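Local coordinates for protein haloacid dehalogenase-like hydrolase (Bacteroides thetaiotaomicron, PDB 2RBK) that probably acts as a magnesium-dependent phosphatase of the haloacid dehalogenase superfamily, here holding a vanadate group and a magnesium ion in its active site, at residues G185-K190 against D215-R220; A4-I9 against E204-F209. All coordinates share one frame; numbering follows the deposited sequence. Where two conformers were deposited one is given.

Contact 1. Residues G185-K190 against D215-R220. With VN4 (oxido(dioxo)vanadium), chain C.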
loop_
_atom_site.group_PDB
_atom_site.type_symbol
_atom_site.label_atom_id
_atom_site.label_comp_id
_atom_site.label_asym_id
_atom_site.label_seq_id
_atom_site.Cartn_x
_atom_site.Cartn_y
_atom_site.Cartn_z
ATOM N N GLY A 185 -10.483 -7.956 7.197
ATOM C CA GLY A 185 -11.144 -6.874 6.531
ATOM C C GLY A 185 -10.264 -5.697 6.178
ATOM O O GLY A 185 -10.723 -4.829 5.432
ATOM N N ASP A 186 -9.016 -5.638 6.642
ATOM C CA ASP A 186 -8.154 -4.494 6.397
ATOM C C ASP A 186 -7.420 -4.632 5.096
ATOM O O ASP A 186 -6.372 -5.255 4.997
ATOM C CB ASP A 186 -7.209 -4.311 7.577
ATOM C CG ASP A 186 -8.033 -3.954 8.822
ATOM O OD1 ASP A 186 -9.075 -3.282 8.689
ATOM O OD2 ASP A 186 -7.637 -4.445 9.891
ATOM N N THR A 187 -8.015 -4.055 4.054
ATOM C CA THR A 187 -7.454 -3.889 2.732
ATOM C C THR A 187 -7.609 -2.437 2.314
ATOM O O THR A 187 -8.281 -1.658 3.019
ATOM C CB THR A 187 -8.100 -4.778 1.626
ATOM O OG1 THR A 187 -9.351 -4.259 1.323
ATOM C CG2 THR A 187 -8.249 -6.216 2.119
ATOM N N LYS A 188 -7.053 -2.064 1.185
ATOM C CA LYS A 188 -7.211 -0.658 0.785
ATOM C C LYS A 188 -8.664 -0.245 0.611
ATOM O O LYS A 188 -8.968 0.951 0.727
ATOM C CB LYS A 188 -6.371 -0.384 -0.446
ATOM C CG LYS A 188 -4.880 -0.471 -0.227
ATOM C CD LYS A 188 -4.095 -0.284 -1.473
ATOM C CE LYS A 188 -2.604 -0.573 -1.248
ATOM N NZ LYS A 188 -1.753 -0.176 -2.407
ATOM N N GLN A 189 -9.541 -1.175 0.288
ATOM C CA GLN A 189 -10.986 -0.871 0.220
ATOM C C GLN A 189 -11.510 -0.317 1.523
ATOM O O GLN A 189 -12.322 0.627 1.554
ATOM C CB GLN A 189 -11.792 -2.124 -0.179
ATOM C CG GLN A 189 -13.215 -2.281 0.202
ATOM C CD GLN A 189 -13.898 -3.468 -0.403
ATOM O OE1 GLN A 189 -13.256 -4.254 -1.112
ATOM N NE2 GLN A 189 -15.222 -3.609 -0.210
ATOM N N LYS A 190 -11.116 -0.937 2.664
ATOM C CA LYS A 190 -11.468 -0.414 3.996
ATOM C C LYS A 190 -10.949 0.982 4.157
ATOM O O LYS A 190 -11.614 1.868 4.712
ATOM C CB LYS A 190 -10.871 -1.338 5.081
ATOM C CG LYS A 190 -10.950 -0.830 6.521
ATOM C CD LYS A 190 -12.321 -0.626 7.014
ATOM C CE LYS A 190 -12.335 -0.534 8.561
ATOM N NZ LYS A 190 -13.693 -0.224 9.107
ATOM N N ASP A 215 -3.986 -3.895 -4.833
ATOM C CA ASP A 215 -4.849 -2.846 -5.266
ATOM C C ASP A 215 -6.172 -3.365 -5.806
ATOM O O ASP A 215 -7.067 -2.559 -6.072
ATOM C CB ASP A 215 -4.170 -2.017 -6.374
ATOM C CG ASP A 215 -2.881 -1.391 -5.906
ATOM O OD1 ASP A 215 -2.930 -0.836 -4.751
ATOM O OD2 ASP A 215 -1.893 -1.403 -6.656
ATOM N N ILE A 216 -6.292 -4.663 -6.036
ATOM C CA ILE A 216 -7.489 -5.174 -6.704
ATOM C C ILE A 216 -8.753 -4.807 -5.947
ATOM O O ILE A 216 -9.738 -4.401 -6.566
ATOM C CB ILE A 216 -7.329 -6.702 -6.946
ATOM C CG1 ILE A 216 -6.353 -6.919 -8.090
ATOM C CG2 ILE A 216 -8.659 -7.383 -7.180
ATOM C CD1 ILE A 216 -5.937 -8.390 -8.305
ATOM N N SER A 217 -8.750 -4.948 -4.608
ATOM C CA SER A 217 -10.006 -4.649 -3.904
ATOM C C SER A 217 -10.359 -3.180 -4.068
ATOM O O SER A 217 -11.563 -2.868 -4.233
ATOM C CB SER A 217 -9.995 -5.083 -2.474
ATOM O OG SER A 217 -9.049 -4.390 -1.707
ATOM N N MET A 218 -9.417 -2.256 -4.032
ATOM C CA MET A 218 -9.784 -0.842 -4.228
ATOM C C MET A 218 -10.089 -0.492 -5.677
ATOM O O MET A 218 -10.856 0.466 -5.893
ATOM C CB MET A 218 -8.767 0.139 -3.630
ATOM C CG MET A 218 -7.451 0.305 -4.343
ATOM S SD MET A 218 -6.621 1.775 -3.716
ATOM C CE MET A 218 -5.170 1.804 -4.775
ATOM N N LEU A 219 -9.524 -1.193 -6.646
ATOM C CA LEU A 219 -9.856 -1.002 -8.063
ATOM C C LEU A 219 -11.327 -1.397 -8.301
ATOM O O LEU A 219 -12.014 -0.743 -9.074
ATOM C CB LEU A 219 -8.919 -1.780 -8.953
ATOM C CG LEU A 219 -7.500 -1.220 -9.009
ATOM C CD1 LEU A 219 -6.510 -2.162 -9.679
ATOM C CD2 LEU A 219 -7.443 0.113 -9.710
ATOM N N ARG A 220 -11.763 -2.483 -7.666
ATOM C CA ARG A 220 -13.138 -2.936 -7.798
ATOM C C ARG A 220 -14.083 -2.046 -7.003
ATOM O O ARG A 220 -15.218 -1.813 -7.411
ATOM C CB ARG A 220 -13.237 -4.412 -7.395
ATOM C CG ARG A 220 -12.588 -5.355 -8.383
ATOM C CD ARG A 220 -12.967 -6.820 -8.186
ATOM N NE ARG A 220 -12.277 -7.682 -9.142
ATOM C CZ ARG A 220 -12.511 -7.893 -10.423
ATOM N NH1 ARG A 220 -13.547 -7.237 -10.974
ATOM N NH2 ARG A 220 -11.769 -8.719 -11.155
HETATM V V VN4 C . 1.901 0.238 -2.934
HETATM O O1 VN4 C . 2.405 1.765 -2.508
HETATM O O2 VN4 C . 2.565 -0.563 -4.354
HETATM O O3 VN4 C . 1.188 -0.986 -1.765
HETATM O O HOH W 1 -13.618 -4.753 -3.675
HETATM O O HOH W 2 3.574 -0.238 -1.715
#

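Contact 2. Residues A4-I9 against E204-F209. With MG (magnesium ion), chain B; VN4 (oxido(dioxo)vanadium), chain C.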
loop_
_atom_site.group_PDB
_atom_site.type_symbol
_atom_site.label_atom_id
_atom_site.label_comp_id
_atom_site.label_asym_id
_atom_site.label_seq_id
_atom_site.Cartn_x
_atom_site.Cartn_y
_atom_site.Cartn_z
ATOM N N ALA A 4 -12.694 12.279 -4.903
ATOM C CA ALA A 4 -11.590 11.707 -4.132
ATOM C C ALA A 4 -10.780 10.772 -5.030
ATOM O O ALA A 4 -11.365 9.897 -5.677
ATOM C CB ALA A 4 -12.092 10.961 -2.928
ATOM N N LEU A 5 -9.486 10.980 -5.055
ATOM C CA LEU A 5 -8.519 10.149 -5.796
ATOM C C LEU A 5 -7.699 9.359 -4.797
ATOM O O LEU A 5 -7.206 9.927 -3.809
ATOM C CB LEU A 5 -7.580 11.029 -6.586
ATOM C CG LEU A 5 -8.219 12.085 -7.523
ATOM C CD1 LEU A 5 -7.140 12.852 -8.235
ATOM C CD2 LEU A 5 -9.197 11.439 -8.495
ATOM N N PHE A 6 -7.505 8.068 -5.047
ATOM C CA PHE A 6 -6.740 7.195 -4.205
ATOM C C PHE A 6 -5.602 6.576 -5.007
ATOM O O PHE A 6 -5.868 5.831 -5.943
ATOM C CB PHE A 6 -7.613 6.063 -3.635
ATOM C CG PHE A 6 -8.690 6.619 -2.741
ATOM C CD1 PHE A 6 -9.951 6.978 -3.194
ATOM C CD2 PHE A 6 -8.411 6.807 -1.379
ATOM C CE1 PHE A 6 -10.886 7.513 -2.347
ATOM C CE2 PHE A 6 -9.352 7.355 -0.525
ATOM C CZ PHE A 6 -10.599 7.683 -1.018
ATOM N N PHE A 7 -4.376 6.902 -4.631
ATOM C CA PHE A 7 -3.187 6.467 -5.375
ATOM C C PHE A 7 -2.358 5.483 -4.556
ATOM O O PHE A 7 -1.851 5.821 -3.487
ATOM C CB PHE A 7 -2.291 7.632 -5.697
ATOM C CG PHE A 7 -2.885 8.634 -6.640
ATOM C CD1 PHE A 7 -3.486 9.784 -6.193
ATOM C CD2 PHE A 7 -2.861 8.411 -8.025
ATOM C CE1 PHE A 7 -4.024 10.711 -7.071
ATOM C CE2 PHE A 7 -3.416 9.334 -8.888
ATOM C CZ PHE A 7 -3.993 10.487 -8.421
ATOM N N ASP A 8 -2.138 4.286 -5.131
ATOM C CA ASP A 8 -1.013 3.480 -4.698
ATOM C C ASP A 8 0.280 4.239 -4.937
ATOM O O ASP A 8 0.354 5.124 -5.782
ATOM C CB ASP A 8 -1.022 2.187 -5.498
ATOM C CG ASP A 8 0.109 1.273 -5.224
ATOM O OD1 ASP A 8 0.756 0.825 -6.201
ATOM O OD2 ASP A 8 0.367 0.977 -4.023
ATOM N N ILE A 9 1.328 3.881 -4.174
ATOM C CA ILE A 9 2.619 4.538 -4.375
ATOM C C ILE A 9 3.460 3.709 -5.377
ATOM O O ILE A 9 3.731 4.179 -6.495
ATOM C CB ILE A 9 3.433 4.737 -3.082
ATOM C CG1 ILE A 9 2.665 5.564 -2.067
ATOM C CG2 ILE A 9 4.770 5.330 -3.422
ATOM C CD1 ILE A 9 3.354 5.598 -0.700
ATOM N N GLU A 204 -19.584 6.568 -4.788
ATOM C CA GLU A 204 -19.806 6.795 -6.210
ATOM C C GLU A 204 -19.004 7.972 -6.730
ATOM O O GLU A 204 -18.989 8.215 -7.961
ATOM C CB GLU A 204 -21.331 6.964 -6.422
ATOM C CG GLU A 204 -22.245 5.807 -6.102
ATOM C CD GLU A 204 -22.193 5.179 -4.713
ATOM O OE1 GLU A 204 -22.277 6.065 -3.797
ATOM O OE2 GLU A 204 -21.923 3.886 -4.685
ATOM N N GLU A 205 -18.288 8.704 -5.881
ATOM C CA GLU A 205 -17.464 9.865 -6.207
ATOM C C GLU A 205 -15.981 9.575 -6.068
ATOM O O GLU A 205 -15.165 10.493 -5.931
ATOM C CB GLU A 205 -17.885 11.032 -5.312
ATOM C CG GLU A 205 -19.325 11.472 -5.442
ATOM C CD GLU A 205 -19.814 12.427 -4.346
ATOM O OE1 GLU A 205 -20.647 13.304 -4.693
ATOM O OE2 GLU A 205 -19.433 12.367 -3.113
ATOM N N THR A 206 -15.577 8.292 -6.070
ATOM C CA THR A 206 -14.193 7.897 -5.854
ATOM C C THR A 206 -13.536 7.360 -7.121
ATOM O O THR A 206 -14.198 6.751 -7.976
ATOM C CB THR A 206 -14.093 6.829 -4.758
ATOM O OG1 THR A 206 -14.796 5.640 -5.119
ATOM C CG2 THR A 206 -14.629 7.368 -3.435
ATOM N N MET A 207 -12.224 7.504 -7.192
ATOM C CA MET A 207 -11.407 6.938 -8.251
ATOM C C MET A 207 -10.128 6.413 -7.616
ATOM O O MET A 207 -9.497 7.125 -6.819
ATOM C CB MET A 207 -11.079 8.002 -9.294
ATOM C CG MET A 207 -10.284 7.492 -10.506
ATOM S SD MET A 207 -10.005 8.759 -11.752
ATOM C CE MET A 207 -11.652 8.874 -12.453
ATOM N N SER A 208 -9.716 5.215 -7.991
ATOM C CA SER A 208 -8.490 4.613 -7.460
ATOM C C SER A 208 -7.545 4.269 -8.615
ATOM O O SER A 208 -7.970 4.071 -9.764
ATOM C CB SER A 208 -8.815 3.379 -6.633
ATOM O OG SER A 208 -9.423 2.401 -7.445
ATOM N N PHE A 209 -6.250 4.195 -8.286
ATOM C CA PHE A 209 -5.166 3.968 -9.207
ATOM C C PHE A 209 -4.216 2.950 -8.613
ATOM O O PHE A 209 -3.751 3.160 -7.488
ATOM C CB PHE A 209 -4.392 5.253 -9.494
ATOM C CG PHE A 209 -5.202 6.407 -10.044
ATOM C CD1 PHE A 209 -6.011 7.168 -9.215
ATOM C CD2 PHE A 209 -5.131 6.758 -11.378
ATOM C CE1 PHE A 209 -6.713 8.240 -9.694
ATOM C CE2 PHE A 209 -5.859 7.832 -11.870
ATOM C CZ PHE A 209 -6.648 8.592 -11.033
HETATM MG MG MG B . 2.004 -0.807 -6.316
HETATM V V VN4 C . 1.901 0.238 -2.934
HETATM O O1 VN4 C . 2.405 1.765 -2.508
HETATM O O2 VN4 C . 2.565 -0.563 -4.354
HETATM O O3 VN4 C . 1.188 -0.986 -1.765
HETATM O O HOH W 3 0.441 -2.055 -5.696
HETATM O O HOH W 4 3.324 -2.349 -6.776
HETATM O O HOH W 2 3.574 -0.238 -1.715
#

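Contact 1. Residues G185-K190 against D215-R220
Lys188, at the start of helix 188-199, reaches across to Asp215 beside helix 216-221, and the pair lies at the phosphoryl-transfer site of a haloacid dehalogenase (HAD) fold, which here holds vanadate. The charged contact comes first. Beyond CG the lysine chain is fully extended, and its NZ forms a salt bridge of 2.7 Å with Asp215 OD1, meeting that oxygen nearly along its C-O axis. The same NZ donates to vanadate O3 at 3.1 Å and to the backbone O of Ala42, so several bonds fix the ammonium group. Asp215 is held in turn, its OD2 accepting from the backbone N of Asp211 and of Gly212. An alanine in place of Lys188 would probably leave Asp215 OD1 without its cationic mate and take one hydrogen bond from vanadate O3.

The apolar part runs along the lysine stem. Met218 crosses it obliquely, its SD 3.9 Å from Lys188 CB and 4.0 Å from Lys188 CD.

The hydroxyl contacts sit farther from the ligand. Thr187 is the N-cap of helix 188-199: its OG1 lies between the backbone N and the carbonyl carbon (chi1 74°), from where it accepts a weak capping bond from Gln189 N. Thr187 OG1 also shares a 3.0 Å hydrogen bond with Ser217 OG. A water bridges the two helices, donating to Gln189 OE1 at 2.6 Å and to Ser217 O at 2.8 Å.

Contact 2. Residues A4-I9 against E204-F209
Phe7 and Phe209 stack on neighbouring parallel strands, 4-7 and 206-210, at the middle of the Rossmann-like sheet of the HAD fold. The packing is tight on the face carrying Leu5, Phe7, Met207 and Phe209. The two rings form an offset stack, centroids 4.4 Å apart and planes at 17°, with Phe7 CE2 over the Phe209 face toward its rim, 3.4 Å from Phe209 CD1. Leu5 CD2 comes to the edge of the Phe209 ring and lies 4.0 Å from Met207 CB. Helix 250-258 covers this face, Ile251 touching both phenylalanines.

Across the sheet the side chains meet more loosely. CG2 of Thr206 comes to the edge of the Phe6 ring, near its plane, 3.9 Å from Phe6 CE1. Phe6 also packs on Ile192, Ile195 and Ile196 of helix 188-199, while Thr206 OG1 bonds to Leu203 O and Ala223 N. At the partly exposed end, Glu205 OE2 accepts from Lys202 N.

Five backbone hydrogen bonds join 4-9 to 204-209, the last from Asp8 N to Phe209 O at 3.1 Å. Just past the strand, Asp8 has CG anti to its backbone N (chi1 177°), and its carboxylate splits between two metals: OD1, also hydrogen-bonded to Thr12 OG1, binds magnesium at 2.1 Å and OD2 lies 2.0 Å from vanadium.

In the fold
Contacts 1 and 2 have centres 11 Å apart and converge on the vanadate, contact 2 through Asp8 and Ile9, contact 1 through Lys188. They touch directly where Lys188 NZ lies 2.9 Å from Asp8 OD2, the oxygen on vanadium. Behind the site, Met218 O and Ser208 OG are 2.9 Å apart, a probable hydrogen bond tying helix 216-221 to the central strand before it; Met218 CE also packs 3.3 Å from Phe209 O. In chain order, helix 188-199 leads to strand 206-210 and then to helix 216-221, so 204-209 lies between the two halves of contact 1. Asp211 and Asp10 help bind the magnesium.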